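Local coordinates for Sodium/calcium exchanger membrane region domain-containing protein (Archaeoglobus fulgidus, PDB 4KPP) that probably exchanges protons for calcium ions across the membrane, as a member of the sodium/calcium exchanger family, at residues I114-V119 / N276-S281; L140-L145 / A329-L334. All coordinates share one frame; numbering follows the deposited sequence.

Contact 1: I114-V119 / N276-S281; sequences IGWSLV and NALISS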
ATOM      1  N   ILE A 114      -2.718   7.423  -8.610  1.00 32.28           N
ATOM      2  CA  ILE A 114      -2.426   6.585  -9.767  1.00 35.69           C
ATOM      3  C   ILE A 114      -3.220   5.282  -9.741  1.00 34.49           C
ATOM      4  O   ILE A 114      -3.998   5.009 -10.648  1.00 37.79           O
ATOM      5  CB  ILE A 114      -0.916   6.276  -9.873  1.00 39.07           C
ATOM      6  CG1 ILE A 114      -0.125   7.564 -10.117  1.00 39.77           C
ATOM      7  CG2 ILE A 114      -0.646   5.258 -10.975  1.00 41.39           C
ATOM      8  CD1 ILE A 114      -0.490   8.279 -11.406  1.00 39.87           C
ATOM      9  N   GLY A 115      -3.025   4.490  -8.690  1.00 32.08           N
ATOM     10  CA  GLY A 115      -3.661   3.188  -8.566  1.00 29.26           C
ATOM     11  C   GLY A 115      -5.175   3.164  -8.714  1.00 30.13           C
ATOM     12  O   GLY A 115      -5.696   2.510  -9.618  1.00 27.35           O
ATOM     13  N   TRP A 116      -5.881   3.867  -7.832  1.00 30.52           N
ATOM     14  CA  TRP A 116      -7.344   3.902  -7.876  1.00 31.16           C
ATOM     15  C   TRP A 116      -7.867   4.432  -9.207  1.00 33.95           C
ATOM     16  O   TRP A 116      -8.846   3.920  -9.745  1.00 37.65           O
ATOM     17  CB  TRP A 116      -7.916   4.764  -6.748  1.00 28.12           C
ATOM     18  CG  TRP A 116      -7.757   4.197  -5.376  1.00 25.20           C
ATOM     19  CD1 TRP A 116      -6.895   3.212  -4.983  1.00 25.97           C
ATOM     20  CD2 TRP A 116      -8.483   4.585  -4.205  1.00 21.63           C
ATOM     21  NE1 TRP A 116      -7.038   2.968  -3.638  1.00 25.77           N
ATOM     22  CE2 TRP A 116      -8.009   3.797  -3.139  1.00 24.63           C
ATOM     23  CE3 TRP A 116      -9.490   5.523  -3.955  1.00 20.36           C
ATOM     24  CZ2 TRP A 116      -8.507   3.920  -1.844  1.00 24.19           C
ATOM     25  CZ3 TRP A 116      -9.979   5.642  -2.671  1.00 25.19           C
ATOM     26  CH2 TRP A 116      -9.489   4.847  -1.631  1.00 23.86           C
ATOM     27  N   SER A 117      -7.213   5.463  -9.732  1.00 31.60           N
ATOM     28  CA  SER A 117      -7.660   6.088 -10.971  1.00 32.92           C
ATOM     29  C   SER A 117      -7.402   5.188 -12.177  1.00 33.13           C
ATOM     30  O   SER A 117      -8.284   4.997 -13.012  1.00 32.39           O
ATOM     31  CB  SER A 117      -6.982   7.444 -11.170  1.00 32.83           C
ATOM     32  OG  SER A 117      -5.603   7.285 -11.440  1.00 35.76           O
ATOM     33  N   LEU A 118      -6.190   4.644 -12.258  1.00 33.94           N
ATOM     34  CA  LEU A 118      -5.795   3.769 -13.359  1.00 36.78           C
ATOM     35  C   LEU A 118      -6.717   2.558 -13.436  1.00 35.71           C
ATOM     36  O   LEU A 118      -7.303   2.279 -14.485  1.00 36.31           O
ATOM     37  CB  LEU A 118      -4.345   3.312 -13.172  1.00 39.18           C
ATOM     38  CG  LEU A 118      -3.502   2.754 -14.326  1.00 48.18           C
ATOM     39  CD1 LEU A 118      -2.959   1.374 -13.964  1.00 51.81           C
ATOM     40  CD2 LEU A 118      -4.247   2.719 -15.660  1.00 49.72           C
ATOM     41  N   VAL A 119      -6.843   1.849 -12.319  1.00 33.07           N
ATOM     42  CA  VAL A 119      -7.681   0.658 -12.255  1.00 31.14           C
ATOM     43  C   VAL A 119      -9.127   0.973 -12.636  1.00 32.75           C
ATOM     44  O   VAL A 119      -9.767   0.206 -13.357  1.00 33.44           O
ATOM     45  CB  VAL A 119      -7.611  -0.001 -10.861  1.00 27.20           C
ATOM     46  CG1 VAL A 119      -8.655  -1.094 -10.722  1.00 26.65           C
ATOM     47  CG2 VAL A 119      -6.217  -0.564 -10.622  1.00 27.35           C
ATOM     48  N   ASN A 276     -11.806  -3.568  -3.748  1.00 33.27           N
ATOM     49  CA  ASN A 276     -11.790  -3.889  -2.323  1.00 31.47           C
ATOM     50  C   ASN A 276     -10.366  -3.961  -1.788  1.00 29.04           C
ATOM     51  O   ASN A 276     -10.088  -3.511  -0.678  1.00 29.16           O
ATOM     52  CB  ASN A 276     -12.498  -5.219  -2.050  1.00 30.46           C
ATOM     53  CG  ASN A 276     -14.006  -5.096  -2.077  1.00 36.55           C
ATOM     54  OD1 ASN A 276     -14.559  -4.029  -1.820  1.00 38.04           O
ATOM     55  ND2 ASN A 276     -14.683  -6.197  -2.388  1.00 38.71           N
ATOM     56  N   ALA A 277      -9.473  -4.529  -2.591  1.00 27.97           N
ATOM     57  CA  ALA A 277      -8.086  -4.720  -2.198  1.00 26.65           C
ATOM     58  C   ALA A 277      -7.329  -3.399  -2.190  1.00 29.65           C
ATOM     59  O   ALA A 277      -6.563  -3.121  -1.266  1.00 31.00           O
ATOM     60  CB  ALA A 277      -7.405  -5.726  -3.127  1.00 22.06           C
ATOM     61  N   LEU A 278      -7.544  -2.591  -3.224  1.00 29.97           N
ATOM     62  CA  LEU A 278      -6.886  -1.293  -3.329  1.00 29.94           C
ATOM     63  C   LEU A 278      -7.329  -0.344  -2.220  1.00 26.78           C
ATOM     64  O   LEU A 278      -6.535   0.451  -1.715  1.00 27.95           O
ATOM     65  CB  LEU A 278      -7.160  -0.656  -4.690  1.00 31.29           C
ATOM     66  CG  LEU A 278      -6.564  -1.339  -5.920  1.00 35.33           C
ATOM     67  CD1 LEU A 278      -6.785  -0.471  -7.141  1.00 37.11           C
ATOM     68  CD2 LEU A 278      -5.084  -1.629  -5.724  1.00 36.47           C
ATOM     69  N   ILE A 279      -8.600  -0.427  -1.850  1.00 24.73           N
ATOM     70  CA  ILE A 279      -9.138   0.418  -0.791  1.00 26.92           C
ATOM     71  C   ILE A 279      -8.635  -0.046   0.575  1.00 25.26           C
ATOM     72  O   ILE A 279      -8.247   0.771   1.410  1.00 25.33           O
ATOM     73  CB  ILE A 279     -10.680   0.451  -0.832  1.00 27.33           C
ATOM     74  CG1 ILE A 279     -11.153   1.178  -2.098  1.00 27.61           C
ATOM     75  CG2 ILE A 279     -11.244   1.103   0.429  1.00 23.25           C
ATOM     76  CD1 ILE A 279     -12.631   1.023  -2.396  1.00 17.61           C
ATOM     77  N   SER A 280      -8.624  -1.360   0.784  1.00 25.96           N
ATOM     78  CA  SER A 280      -8.101  -1.943   2.018  1.00 25.97           C
ATOM     79  C   SER A 280      -6.593  -1.736   2.146  1.00 21.83           C
ATOM     80  O   SER A 280      -6.076  -1.566   3.247  1.00 24.27           O
ATOM     81  CB  SER A 280      -8.435  -3.437   2.099  1.00 25.31           C
ATOM     82  OG  SER A 280      -7.885  -4.014   3.271  1.00 27.85           O
ATOM     83  N   SER A 281      -5.892  -1.758   1.018  1.00 17.54           N
ATOM     84  CA  SER A 281      -4.455  -1.503   1.009  1.00 18.52           C
ATOM     85  C   SER A 281      -4.176  -0.064   1.418  1.00 22.01           C
ATOM     86  O   SER A 281      -3.180   0.219   2.091  1.00 18.81           O
ATOM     87  CB  SER A 281      -3.862  -1.779  -0.372  1.00 19.97           C
ATOM     88  OG  SER A 281      -2.483  -1.459  -0.404  1.00 24.66           O
TER
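The carbonyl oxygen of Leu278 receives the indole N-H of Trp116, with NE1 and O 3.2 Å apart and an N-H...O angle of 148°, a weak bond. The oxygen lies at the edge of the indole, near the plane of the ring. A tryptophan suits this place because one flat side chain can bring both a donor and a broad apolar face to a neighbouring helix. A chi1 of -69° sets CG beside the backbone N; from there the indole and Leu278 slide past each other in opposite directions, CD1 of the ring lying 3.9 Å from Leu278 CB. Ile279 meets the benzene half of the ring in a CH-pi contact: its CG1 stands over one face, displaced toward the rim and 4.2 Å from the six-membered centroid, and the two side chains cross at about a right angle.

The two short helical segments run antiparallel (168° between directions), their axes 10.5 Å apart at closest. Segment 114-119 lies in a predicted membrane-spanning helix, and the pair ties the first sodium/calcium exchanger sequence region to the second in the buried interior. An alanine in place of Trp116 would probably leave the Leu278 carbonyl without this donor and Ile279 CG1 without the ring face it packs on.

One turn further along, Val119 and Leu278 reach toward each other tip to tip, CG2 of the valine 3.5 Å from CD1 of the leucine. That CD1 also lies 4.0 Å from Gly115 O, and the glycine adds no side chain to the interface. Leu259, Ile263 and Val266 of helix 242-267 pack on Val119 as well.

Contact 2: L140-L145 / A329-L334; sequences LEIFFL and AILLDL. With CA (calcium ion), chain D.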
ATOM      1  N   LEU A 140     -17.070  -0.371   5.859  1.00 25.95           N
ATOM      2  CA  LEU A 140     -16.137  -0.688   6.929  1.00 27.56           C
ATOM      3  C   LEU A 140     -14.861   0.133   6.749  1.00 27.61           C
ATOM      4  O   LEU A 140     -14.501   0.931   7.616  1.00 29.40           O
ATOM      5  CB  LEU A 140     -15.806  -2.186   6.914  1.00 29.12           C
ATOM      6  CG  LEU A 140     -15.371  -2.914   8.196  1.00 32.41           C
ATOM      7  CD1 LEU A 140     -14.534  -4.139   7.847  1.00 30.15           C
ATOM      8  CD2 LEU A 140     -14.629  -2.024   9.183  1.00 33.69           C
ATOM      9  N   GLU A 141     -14.182  -0.070   5.624  1.00 24.86           N
ATOM     10  CA  GLU A 141     -12.922   0.620   5.366  1.00 29.94           C
ATOM     11  C   GLU A 141     -13.101   2.135   5.315  1.00 26.42           C
ATOM     12  O   GLU A 141     -12.203   2.875   5.700  1.00 29.92           O
ATOM     13  CB  GLU A 141     -12.242   0.113   4.085  1.00 33.66           C
ATOM     14  CG  GLU A 141     -13.084  -0.810   3.230  1.00 39.74           C
ATOM     15  CD  GLU A 141     -13.060  -2.251   3.709  1.00 46.28           C
ATOM     16  OE1 GLU A 141     -11.956  -2.794   3.925  1.00 47.53           O
ATOM     17  OE2 GLU A 141     -14.150  -2.838   3.871  1.00 47.52           O
ATOM     18  N   ILE A 142     -14.262   2.584   4.846  1.00 26.95           N
ATOM     19  CA  ILE A 142     -14.583   4.011   4.806  1.00 26.64           C
ATOM     20  C   ILE A 142     -14.528   4.629   6.202  1.00 29.55           C
ATOM     21  O   ILE A 142     -13.955   5.704   6.399  1.00 30.66           O
ATOM     22  CB  ILE A 142     -15.979   4.256   4.195  1.00 25.58           C
ATOM     23  CG1 ILE A 142     -15.982   3.897   2.709  1.00 27.95           C
ATOM     24  CG2 ILE A 142     -16.409   5.705   4.389  1.00 26.11           C
ATOM     25  CD1 ILE A 142     -17.316   4.129   2.025  1.00 26.91           C
ATOM     26  N   PHE A 143     -15.121   3.934   7.165  1.00 29.72           N
ATOM     27  CA  PHE A 143     -15.146   4.382   8.553  1.00 31.19           C
ATOM     28  C   PHE A 143     -13.741   4.554   9.121  1.00 31.49           C
ATOM     29  O   PHE A 143     -13.423   5.583   9.721  1.00 29.98           O
ATOM     30  CB  PHE A 143     -15.935   3.385   9.403  1.00 32.69           C
ATOM     31  CG  PHE A 143     -15.958   3.714  10.868  1.00 33.96           C
ATOM     32  CD1 PHE A 143     -16.880   4.615  11.373  1.00 36.87           C
ATOM     33  CD2 PHE A 143     -15.068   3.110  11.741  1.00 34.44           C
ATOM     34  CE1 PHE A 143     -16.907   4.916  12.724  1.00 41.08           C
ATOM     35  CE2 PHE A 143     -15.089   3.404  13.087  1.00 37.60           C
ATOM     36  CZ  PHE A 143     -16.008   4.310  13.582  1.00 40.80           C
ATOM     37  N   PHE A 144     -12.901   3.542   8.931  1.00 32.70           N
ATOM     38  CA  PHE A 144     -11.547   3.580   9.468  1.00 33.18           C
ATOM     39  C   PHE A 144     -10.652   4.548   8.717  1.00 31.20           C
ATOM     40  O   PHE A 144      -9.730   5.121   9.291  1.00 29.18           O
ATOM     41  CB  PHE A 144     -10.933   2.182   9.507  1.00 34.38           C
ATOM     42  CG  PHE A 144     -11.361   1.384  10.696  1.00 39.71           C
ATOM     43  CD1 PHE A 144     -10.765   1.592  11.929  1.00 40.13           C
ATOM     44  CD2 PHE A 144     -12.372   0.444  10.593  1.00 40.98           C
ATOM     45  CE1 PHE A 144     -11.161   0.869  13.035  1.00 41.67           C
ATOM     46  CE2 PHE A 144     -12.771  -0.281  11.696  1.00 42.60           C
ATOM     47  CZ  PHE A 144     -12.165  -0.067  12.917  1.00 43.49           C
ATOM     48  N   LEU A 145     -10.936   4.733   7.433  1.00 36.72           N
ATOM     49  CA  LEU A 145     -10.222   5.711   6.624  1.00 35.45           C
ATOM     50  C   LEU A 145     -10.518   7.111   7.144  1.00 31.41           C
ATOM     51  O   LEU A 145      -9.634   7.961   7.211  1.00 27.88           O
ATOM     52  CB  LEU A 145     -10.645   5.592   5.162  1.00 38.56           C
ATOM     53  CG  LEU A 145      -9.554   5.280   4.137  1.00 43.76           C
ATOM     54  CD1 LEU A 145      -8.439   4.461   4.762  1.00 43.79           C
ATOM     55  CD2 LEU A 145     -10.164   4.541   2.954  1.00 44.69           C
ATOM     56  N   ALA A 329     -14.685  10.867   0.820  1.00 24.59           N
ATOM     57  CA  ALA A 329     -15.915  11.500   0.359  1.00 25.19           C
ATOM     58  C   ALA A 329     -16.405  10.897  -0.959  1.00 26.02           C
ATOM     59  O   ALA A 329     -17.607  10.793  -1.196  1.00 29.68           O
ATOM     60  CB  ALA A 329     -15.714  13.007   0.221  1.00 23.68           C
ATOM     61  N   ILE A 330     -15.463  10.505  -1.809  1.00 25.04           N
ATOM     62  CA  ILE A 330     -15.779   9.893  -3.096  1.00 27.55           C
ATOM     63  C   ILE A 330     -16.345   8.486  -2.926  1.00 24.98           C
ATOM     64  O   ILE A 330     -17.244   8.079  -3.657  1.00 31.90           O
ATOM     65  CB  ILE A 330     -14.527   9.858  -4.009  1.00 36.60           C
ATOM     66  CG1 ILE A 330     -14.260  11.246  -4.591  1.00 39.04           C
ATOM     67  CG2 ILE A 330     -14.681   8.837  -5.129  1.00 40.69           C
ATOM     68  CD1 ILE A 330     -13.065  11.295  -5.517  1.00 42.00           C
ATOM     69  N   LEU A 331     -15.827   7.751  -1.948  1.00 24.15           N
ATOM     70  CA  LEU A 331     -16.267   6.379  -1.709  1.00 27.85           C
ATOM     71  C   LEU A 331     -17.647   6.279  -1.057  1.00 31.27           C
ATOM     72  O   LEU A 331     -18.253   5.208  -1.041  1.00 32.69           O
ATOM     73  CB  LEU A 331     -15.246   5.645  -0.840  1.00 28.81           C
ATOM     74  CG  LEU A 331     -13.818   5.547  -1.375  1.00 30.71           C
ATOM     75  CD1 LEU A 331     -12.930   4.813  -0.384  1.00 34.22           C
ATOM     76  CD2 LEU A 331     -13.786   4.874  -2.742  1.00 31.69           C
ATOM     77  N   LEU A 332     -18.137   7.390  -0.513  1.00 33.13           N
ATOM     78  CA  LEU A 332     -19.372   7.384   0.273  1.00 37.05           C
ATOM     79  C   LEU A 332     -20.618   6.893  -0.478  1.00 40.84           C
ATOM     80  O   LEU A 332     -21.489   6.252   0.112  1.00 40.54           O
ATOM     81  CB  LEU A 332     -19.630   8.763   0.888  1.00 37.77           C
ATOM     82  CG  LEU A 332     -18.781   9.135   2.106  1.00 36.61           C
ATOM     83  CD1 LEU A 332     -19.032  10.581   2.499  1.00 34.69           C
ATOM     84  CD2 LEU A 332     -19.066   8.202   3.277  1.00 37.62           C
ATOM     85  N   ASP A 333     -20.700   7.186  -1.772  1.00 42.92           N
ATOM     86  CA  ASP A 333     -21.843   6.750  -2.575  1.00 48.52           C
ATOM     87  C   ASP A 333     -21.673   5.311  -3.076  1.00 47.99           C
ATOM     88  O   ASP A 333     -22.490   4.816  -3.853  1.00 48.44           O
ATOM     89  CB  ASP A 333     -22.094   7.713  -3.743  1.00 53.33           C
ATOM     90  CG  ASP A 333     -20.855   7.957  -4.580  1.00 57.68           C
ATOM     91  OD1 ASP A 333     -19.801   7.365  -4.264  1.00 55.34           O
ATOM     92  OD2 ASP A 333     -20.939   8.731  -5.559  1.00 61.97           O
ATOM     93  N   LEU A 334     -20.620   4.645  -2.604  1.00 45.27           N
ATOM     94  CA  LEU A 334     -20.286   3.276  -3.011  1.00 43.91           C
ATOM     95  C   LEU A 334     -20.131   3.141  -4.525  1.00 45.78           C
ATOM     96  O   LEU A 334     -20.422   2.090  -5.099  1.00 47.54           O
ATOM     97  CB  LEU A 334     -21.316   2.268  -2.481  1.00 41.52           C
ATOM     98  CG  LEU A 334     -21.346   2.080  -0.961  1.00 42.61           C
ATOM     99  CD1 LEU A 334     -22.338   1.002  -0.557  1.00 40.60           C
ATOM    100  CD2 LEU A 334     -19.954   1.751  -0.448  1.00 44.53           C
TER
HETATM  101 CA    CA D 501     -18.326   8.237  -5.961  1.00 63.88          CA
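Ile142 carries the apolar part of this contact, its two branches meeting different residues of the segment 329-334. The CD1 branch lies against Leu331, 3.8 Å from CB, while CG2 packs on Leu332 CD2, also at 3.8 Å. With CG1 anti to the carbonyl carbon and CG2 anti to the backbone N (chi1 -68°), the beta-branched side chain spreads over both leucines, which it meets at a slant. More loosely, Leu145 CD2 approaches Leu331 CD1 at 4.3 Å, and Leu334 CD2 lies 4.3 Å from Ile142 CD1. Leucines suit this side of the segment because their apolar carbons, CB of Leu331 and CD2 of Leu332, pack on Ile142.

The backbone adds a polar element. The helix is followed by a type I beta turn, Leu331 to Leu334, closed by the hydrogen bond from Leu334 N to Leu331 O at 2.9 Å. The same carbonyl oxygen has Ile142 CD1 3.4 Å away, so the methyl packs against the turn itself.

Metal coordination makes up the third kind of interaction. Asp333 holds the calcium ion through both carboxylate oxygens, OD1 at 2.4 Å and OD2 at 2.7 Å, and Ile330 O adds a carbonyl ligand. The backbone O of Lys335 and the carboxylate of Glu340, through OE2, also bind the ion. An aspartate fits here because its short chain brings a bidentate carboxylate back toward the carbonyl of Ile330.

The chemistry is thus divided: hydrophobic side chains pack the turn against helix 138-152, while the carbonyl oxygen of Ile330 and the carboxylate oxygens of Asp333 grip the ion, whose charge probably offsets that of Asp333.

From the N terminus the chain first passes 114-119 on helix 96-127, then 140-145 on helix 138-152. It reaches 276-281 on helix 271-285, where contact 1 closes a loop of 156 intervening residues, and later 329-334, which begins on helix 311-331, where contact 2 closes one of 183. The segments alternate, so the two loops cross, each joining the first exchanger sequence region to the second. The contacts touch directly: Trp116 CH2 lies 3.7 Å from Leu331 CD1, and Ile279 CG2 lies 3.9 Å from Glu141 CG. Four helices thereby form one continuous packing, running from about 9 Å off the centre of the chain outward to the calcium site.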